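Local coordinates for uncharacterized protein (Bacteroides eggerthii, PDB 4FTD) that is of unknown function but pairs a six-bladed beta-propeller with an immunoglobulin-like domain and may act in carbohydrate metabolism, at residues A[248-262]-A[298-311]. Numbering follows the deposited sequence.
Sequences NASYNIDENGNGFIF and MVTNVYRVGDTDQY
The hydroxyl of S250 is gripped from several sides: the backbone N of V302 donates to OG (3.0 Å, nearly straight at 169°), N301 ND2 reaches the same oxygen in its own amide plane, and a water that also bonds T300 O and N248 OD1 bonds to it. A chi1 of -45°, with OG anti to the carbonyl carbon, turns OG toward V302 N. S250 CB lies over one face of the Y303 ring as a CH-pi contact, 4.0 Å from the centroid. N252 straddles V302 and R304 with both ends of its amide: OD1 takes the backbone N of R304 at 2.9 Å, the donor well above the carbonyl plane, while ND2 gives to V302 O at 3.0 Å. A leucine in its place would probably leave the R304 N-H and the V302 carbonyl without their mates. N248 ND2 gives a 2.7 Å bond to M298 O. N252 ND2 lies at the edge of the F262 ring, while V302 CG1 sits over the centre of one face; F262 turns its edge to the face of Y311, planes 72° apart. R304 runs extended to T308 O, held through NE; R304 NH1 stays 4.2 Å from D254 OD2, beyond a salt bridge, and a water joins NH1 to N258 O. Strands 250-253 and 300-304, first in consecutive four-stranded propeller blades, run nearly parallel, 6.6 Å apart. No direct backbone-to-backbone hydrogen bond joins them; buried serine and asparagine side chains and waters bind the neighbouring blades while each keeps its own sheet.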
loop_
_atom_site.group_PDB
_atom_site.type_symbol
_atom_site.label_atom_id
_atom_site.label_comp_id
_atom_site.label_asym_id
_atom_site.label_seq_id
_atom_site.Cartn_x
_atom_site.Cartn_y
_atom_site.Cartn_z
ATOM N N ASN A 248 -14.637 -5.327 -15.582
ATOM C CA ASN A 248 -13.592 -5.387 -14.566
ATOM C C ASN A 248 -12.479 -6.259 -15.137
ATOM O O ASN A 248 -12.698 -6.968 -16.098
ATOM C CB ASN A 248 -14.097 -5.930 -13.214
ATOM C CG ASN A 248 -14.673 -7.325 -13.304
ATOM O OD1 ASN A 248 -13.917 -8.302 -13.488
ATOM N ND2 ASN A 248 -16.015 -7.448 -13.158
ATOM N N ALA A 249 -11.277 -6.099 -14.614
ATOM C CA ALA A 249 -10.162 -6.944 -14.966
ATOM C C ALA A 249 -9.162 -6.962 -13.836
ATOM O O ALA A 249 -8.917 -5.932 -13.197
ATOM C CB ALA A 249 -9.511 -6.486 -16.236
ATOM N N SER A 250 -8.640 -8.145 -13.545
ATOM C CA SER A 250 -7.498 -8.259 -12.589
ATOM C C SER A 250 -6.325 -8.934 -13.294
ATOM O O SER A 250 -6.326 -10.131 -13.534
ATOM C CB SER A 250 -7.906 -8.979 -11.333
ATOM O OG SER A 250 -9.139 -8.528 -10.833
ATOM N N TYR A 251 -5.400 -8.099 -13.769
ATOM C CA TYR A 251 -4.214 -8.560 -14.448
ATOM C C TYR A 251 -3.178 -8.965 -13.397
ATOM O O TYR A 251 -2.739 -8.129 -12.620
ATOM C CB TYR A 251 -3.673 -7.443 -15.327
ATOM C CG TYR A 251 -4.536 -7.044 -16.502
ATOM C CD1 TYR A 251 -5.635 -6.125 -16.369
ATOM C CD2 TYR A 251 -4.203 -7.497 -17.797
ATOM C CE1 TYR A 251 -6.386 -5.773 -17.517
ATOM C CE2 TYR A 251 -4.948 -7.136 -18.921
ATOM C CZ TYR A 251 -6.001 -6.272 -18.810
ATOM O OH TYR A 251 -6.687 -5.949 -19.993
ATOM N N ASN A 252 -2.825 -10.247 -13.378
ATOM C CA ASN A 252 -1.823 -10.817 -12.473
ATOM C C ASN A 252 -0.677 -11.390 -13.336
ATOM O O ASN A 252 -0.747 -12.494 -13.780
ATOM C CB ASN A 252 -2.461 -11.937 -11.646
ATOM C CG ASN A 252 -3.503 -11.418 -10.688
ATOM O OD1 ASN A 252 -3.158 -10.940 -9.606
ATOM N ND2 ASN A 252 -4.755 -11.437 -11.103
ATOM N N ILE A 253 0.328 -10.593 -13.641
ATOM C CA ILE A 253 1.381 -11.023 -14.522
ATOM C C ILE A 253 2.686 -10.736 -13.791
ATOM O O ILE A 253 2.951 -9.600 -13.412
ATOM C CB ILE A 253 1.304 -10.330 -15.872
ATOM C CG1 ILE A 253 -0.049 -10.565 -16.542
ATOM C CG2 ILE A 253 2.476 -10.731 -16.740
ATOM C CD1 ILE A 253 -0.286 -9.670 -17.764
ATOM N N ASP A 254 3.484 -11.774 -13.615
ATOM C CA ASP A 254 4.732 -11.709 -12.842
ATOM C C ASP A 254 5.888 -11.158 -13.680
ATOM O O ASP A 254 5.699 -10.769 -14.834
ATOM C CB ASP A 254 5.040 -13.062 -12.186
ATOM C CG ASP A 254 5.494 -14.133 -13.156
ATOM O OD1 ASP A 254 5.937 -13.865 -14.299
ATOM O OD2 ASP A 254 5.392 -15.296 -12.732
ATOM N N GLU A 255 7.090 -11.135 -13.112
ATOM C CA GLU A 255 8.203 -10.483 -13.780
ATOM C C GLU A 255 8.633 -11.236 -15.029
ATOM O O GLU A 255 9.206 -10.629 -15.924
ATOM C CB GLU A 255 9.367 -10.239 -12.823
ATOM C CG GLU A 255 10.087 -11.494 -12.386
ATOM C CD GLU A 255 11.090 -11.227 -11.283
ATOM O OE1 GLU A 255 11.357 -10.037 -10.971
ATOM O OE2 GLU A 255 11.617 -12.218 -10.735
ATOM N N ASN A 256 8.331 -12.534 -15.098
ATOM C CA ASN A 256 8.588 -13.318 -16.295
ATOM C C ASN A 256 7.443 -13.266 -17.309
ATOM O O ASN A 256 7.501 -13.978 -18.294
ATOM C CB ASN A 256 8.870 -14.761 -15.934
ATOM C CG ASN A 256 9.930 -14.875 -14.865
ATOM O OD1 ASN A 256 10.977 -14.251 -14.963
ATOM N ND2 ASN A 256 9.643 -15.634 -13.820
ATOM N N GLY A 257 6.418 -12.442 -17.078
ATOM C CA GLY A 257 5.284 -12.353 -18.017
ATOM C C GLY A 257 4.298 -13.518 -17.930
ATOM O O GLY A 257 3.540 -13.791 -18.867
ATOM N N ASN A 258 4.275 -14.168 -16.774
ATOM C CA ASN A 258 3.417 -15.318 -16.513
ATOM C C ASN A 258 2.371 -15.035 -15.462
ATOM O O ASN A 258 2.681 -14.471 -14.413
ATOM C CB ASN A 258 4.255 -16.487 -16.029
ATOM C CG ASN A 258 5.240 -16.941 -17.065
ATOM O OD1 ASN A 258 4.989 -16.830 -18.262
ATOM N ND2 ASN A 258 6.381 -17.422 -16.619
ATOM N N GLY A 259 1.159 -15.502 -15.739
ATOM C CA GLY A 259 0.093 -15.451 -14.757
ATOM C C GLY A 259 -1.280 -15.621 -15.390
ATOM O O GLY A 259 -1.471 -16.396 -16.333
ATOM N N PHE A 260 -2.233 -14.875 -14.862
ATOM C CA PHE A 260 -3.652 -14.999 -15.250
ATOM C C PHE A 260 -4.293 -13.618 -15.240
ATOM O O PHE A 260 -3.976 -12.799 -14.388
ATOM C CB PHE A 260 -4.405 -15.793 -14.221
ATOM C CG PHE A 260 -3.960 -17.204 -14.108
ATOM C CD1 PHE A 260 -4.207 -18.090 -15.141
ATOM C CD2 PHE A 260 -3.247 -17.648 -12.984
ATOM C CE1 PHE A 260 -3.784 -19.430 -15.055
ATOM C CE2 PHE A 260 -2.815 -18.974 -12.896
ATOM C CZ PHE A 260 -3.080 -19.864 -13.932
ATOM N N ILE A 261 -5.235 -13.404 -16.139
ATOM C CA ILE A 261 -6.089 -12.253 -16.084
ATOM C C ILE A 261 -7.504 -12.795 -15.705
ATOM O O ILE A 261 -8.050 -13.712 -16.345
ATOM C CB ILE A 261 -6.134 -11.497 -17.394
ATOM C CG1 ILE A 261 -4.711 -11.239 -17.918
ATOM C CG2 ILE A 261 -6.927 -10.169 -17.180
ATOM C CD1 ILE A 261 -4.588 -10.931 -19.406
ATOM N N PHE A 262 -8.105 -12.206 -14.690
ATOM C CA PHE A 262 -9.444 -12.579 -14.264
ATOM C C PHE A 262 -10.433 -11.522 -14.760
ATOM O O PHE A 262 -10.265 -10.337 -14.446
ATOM C CB PHE A 262 -9.527 -12.651 -12.753
ATOM C CG PHE A 262 -8.716 -13.779 -12.135
ATOM C CD1 PHE A 262 -7.400 -13.573 -11.732
ATOM C CD2 PHE A 262 -9.302 -15.004 -11.881
ATOM C CE1 PHE A 262 -6.688 -14.581 -11.123
ATOM C CE2 PHE A 262 -8.565 -16.036 -11.326
ATOM C CZ PHE A 262 -7.256 -15.807 -10.939
HETATM N N MSE A 298 -20.454 -6.366 -10.716
HETATM C CA MSE A 298 -19.503 -6.061 -11.783
HETATM C C MSE A 298 -18.209 -5.381 -11.312
HETATM O O MSE A 298 -17.252 -5.335 -12.106
HETATM C CB MSE A 298 -20.155 -5.159 -12.804
HETATM C CG MSE A 298 -20.599 -3.805 -12.196
HETATM SE SE MSE A 298 -21.121 -2.635 -13.606
HETATM C CE MSE A 298 -19.408 -2.109 -14.255
ATOM N N VAL A 299 -18.211 -4.808 -10.089
ATOM C CA VAL A 299 -17.042 -4.160 -9.458
ATOM C C VAL A 299 -16.444 -5.138 -8.465
ATOM O O VAL A 299 -16.849 -5.223 -7.311
ATOM C CB VAL A 299 -17.375 -2.804 -8.801
ATOM C CG1 VAL A 299 -16.078 -2.057 -8.374
ATOM C CG2 VAL A 299 -18.220 -1.968 -9.774
ATOM N N THR A 300 -15.467 -5.903 -8.951
ATOM C CA THR A 300 -14.861 -7.020 -8.200
ATOM C C THR A 300 -13.477 -7.292 -8.796
ATOM O O THR A 300 -13.222 -6.963 -9.974
ATOM C CB THR A 300 -15.744 -8.286 -8.282
ATOM O OG1 THR A 300 -15.211 -9.341 -7.475
ATOM C CG2 THR A 300 -15.919 -8.738 -9.745
ATOM N N ASN A 301 -12.589 -7.862 -7.983
ATOM C CA ASN A 301 -11.233 -8.117 -8.376
ATOM C C ASN A 301 -10.685 -9.298 -7.647
ATOM O O ASN A 301 -11.090 -9.574 -6.542
ATOM C CB ASN A 301 -10.322 -6.935 -8.025
ATOM C CG ASN A 301 -10.607 -5.654 -8.817
ATOM O OD1 ASN A 301 -11.217 -4.754 -8.286
ATOM N ND2 ASN A 301 -10.152 -5.573 -10.078
ATOM N N VAL A 302 -9.691 -9.906 -8.265
ATOM C CA VAL A 302 -8.975 -11.098 -7.803
ATOM C C VAL A 302 -7.465 -10.863 -8.041
ATOM O O VAL A 302 -7.007 -10.850 -9.199
ATOM C CB VAL A 302 -9.441 -12.399 -8.537
ATOM C CG1 VAL A 302 -8.637 -13.611 -8.041
ATOM C CG2 VAL A 302 -10.940 -12.695 -8.321
ATOM N N TYR A 303 -6.695 -10.686 -6.967
ATOM C CA TYR A 303 -5.266 -10.383 -7.061
ATOM C C TYR A 303 -4.404 -11.324 -6.224
ATOM O O TYR A 303 -4.675 -11.603 -5.036
ATOM C CB TYR A 303 -4.949 -8.912 -6.676
ATOM C CG TYR A 303 -5.349 -7.900 -7.735
ATOM C CD1 TYR A 303 -4.721 -7.868 -8.963
ATOM C CD2 TYR A 303 -6.296 -6.954 -7.489
ATOM C CE1 TYR A 303 -5.092 -6.984 -9.957
ATOM C CE2 TYR A 303 -6.685 -6.067 -8.455
ATOM C CZ TYR A 303 -6.072 -6.057 -9.686
ATOM O OH TYR A 303 -6.476 -5.148 -10.622
ATOM N N ARG A 304 -3.376 -11.838 -6.888
ATOM C CA ARG A 304 -2.410 -12.776 -6.318
ATOM C C ARG A 304 -1.682 -12.198 -5.112
ATOM O O ARG A 304 -1.298 -11.064 -5.119
ATOM C CB ARG A 304 -1.390 -13.171 -7.382
ATOM C CG ARG A 304 -0.529 -14.368 -7.027
ATOM C CD ARG A 304 0.250 -14.834 -8.243
ATOM N NE ARG A 304 1.167 -15.900 -7.874
ATOM C CZ ARG A 304 2.153 -16.376 -8.637
ATOM N NH1 ARG A 304 2.393 -15.886 -9.853
ATOM N NH2 ARG A 304 2.926 -17.357 -8.168
ATOM N N VAL A 305 -1.549 -12.996 -4.073
ATOM C CA VAL A 305 -0.784 -12.629 -2.883
ATOM C C VAL A 305 0.675 -12.972 -3.145
ATOM O O VAL A 305 1.022 -14.139 -3.218
ATOM C CB VAL A 305 -1.292 -13.411 -1.671
ATOM C CG1 VAL A 305 -0.415 -13.166 -0.438
ATOM C CG2 VAL A 305 -2.720 -12.993 -1.419
ATOM N N GLY A 306 1.514 -11.961 -3.327
ATOM C CA GLY A 306 2.946 -12.178 -3.533
ATOM C C GLY A 306 3.243 -13.089 -4.706
ATOM O O GLY A 306 2.609 -12.969 -5.755
ATOM N N ASP A 307 4.170 -14.035 -4.521
ATOM C CA ASP A 307 4.459 -15.014 -5.551
ATOM C C ASP A 307 3.917 -16.370 -5.073
ATOM O O ASP A 307 4.468 -17.391 -5.415
ATOM C CB ASP A 307 5.975 -15.054 -5.863
ATOM N N THR A 308 2.832 -16.368 -4.290
ATOM C CA THR A 308 2.214 -17.606 -3.768
ATOM C C THR A 308 1.096 -18.096 -4.685
ATOM O O THR A 308 0.694 -17.407 -5.628
ATOM C CB THR A 308 1.632 -17.392 -2.346
ATOM O OG1 THR A 308 0.422 -16.600 -2.415
ATOM C CG2 THR A 308 2.675 -16.703 -1.427
ATOM N N ASP A 309 0.528 -19.253 -4.371
ATOM C CA ASP A 309 -0.594 -19.808 -5.179
ATOM C C ASP A 309 -2.004 -19.372 -4.668
ATOM O O ASP A 309 -3.022 -19.953 -5.060
ATOM C CB ASP A 309 -0.456 -21.355 -5.318
ATOM C CG ASP A 309 -0.339 -22.104 -3.946
ATOM O OD1 ASP A 309 -0.394 -21.484 -2.854
ATOM O OD2 ASP A 309 -0.171 -23.344 -3.958
ATOM N N GLN A 310 -2.056 -18.358 -3.797
ATOM C CA GLN A 310 -3.321 -17.823 -3.270
ATOM C C GLN A 310 -3.568 -16.389 -3.702
ATOM O O GLN A 310 -2.653 -15.662 -4.079
ATOM C CB GLN A 310 -3.332 -17.873 -1.770
ATOM C CG GLN A 310 -3.181 -19.270 -1.205
ATOM C CD GLN A 310 -3.186 -19.251 0.303
ATOM O OE1 GLN A 310 -2.508 -18.406 0.920
ATOM N NE2 GLN A 310 -3.952 -20.163 0.918
ATOM N N TYR A 311 -4.840 -16.004 -3.664
ATOM C CA TYR A 311 -5.326 -14.717 -4.191
ATOM C C TYR A 311 -6.305 -14.105 -3.215
ATOM O O TYR A 311 -6.864 -14.818 -2.361
ATOM C CB TYR A 311 -6.063 -14.927 -5.535
ATOM C CG TYR A 311 -5.189 -15.508 -6.628
ATOM C CD1 TYR A 311 -4.756 -16.851 -6.590
ATOM C CD2 TYR A 311 -4.767 -14.716 -7.695
ATOM C CE1 TYR A 311 -3.920 -17.356 -7.575
ATOM C CE2 TYR A 311 -3.949 -15.228 -8.689
ATOM C CZ TYR A 311 -3.528 -16.544 -8.624
ATOM O OH TYR A 311 -2.688 -17.017 -9.600
HETATM O O HOH W 1 -11.520 -8.572 -11.993
HETATM O O HOH W 2 -11.449 -3.851 -12.321
HETATM O O HOH W 3 -5.266 -5.169 -12.935
HETATM O O HOH W 4 1.398 -14.314 -11.788
#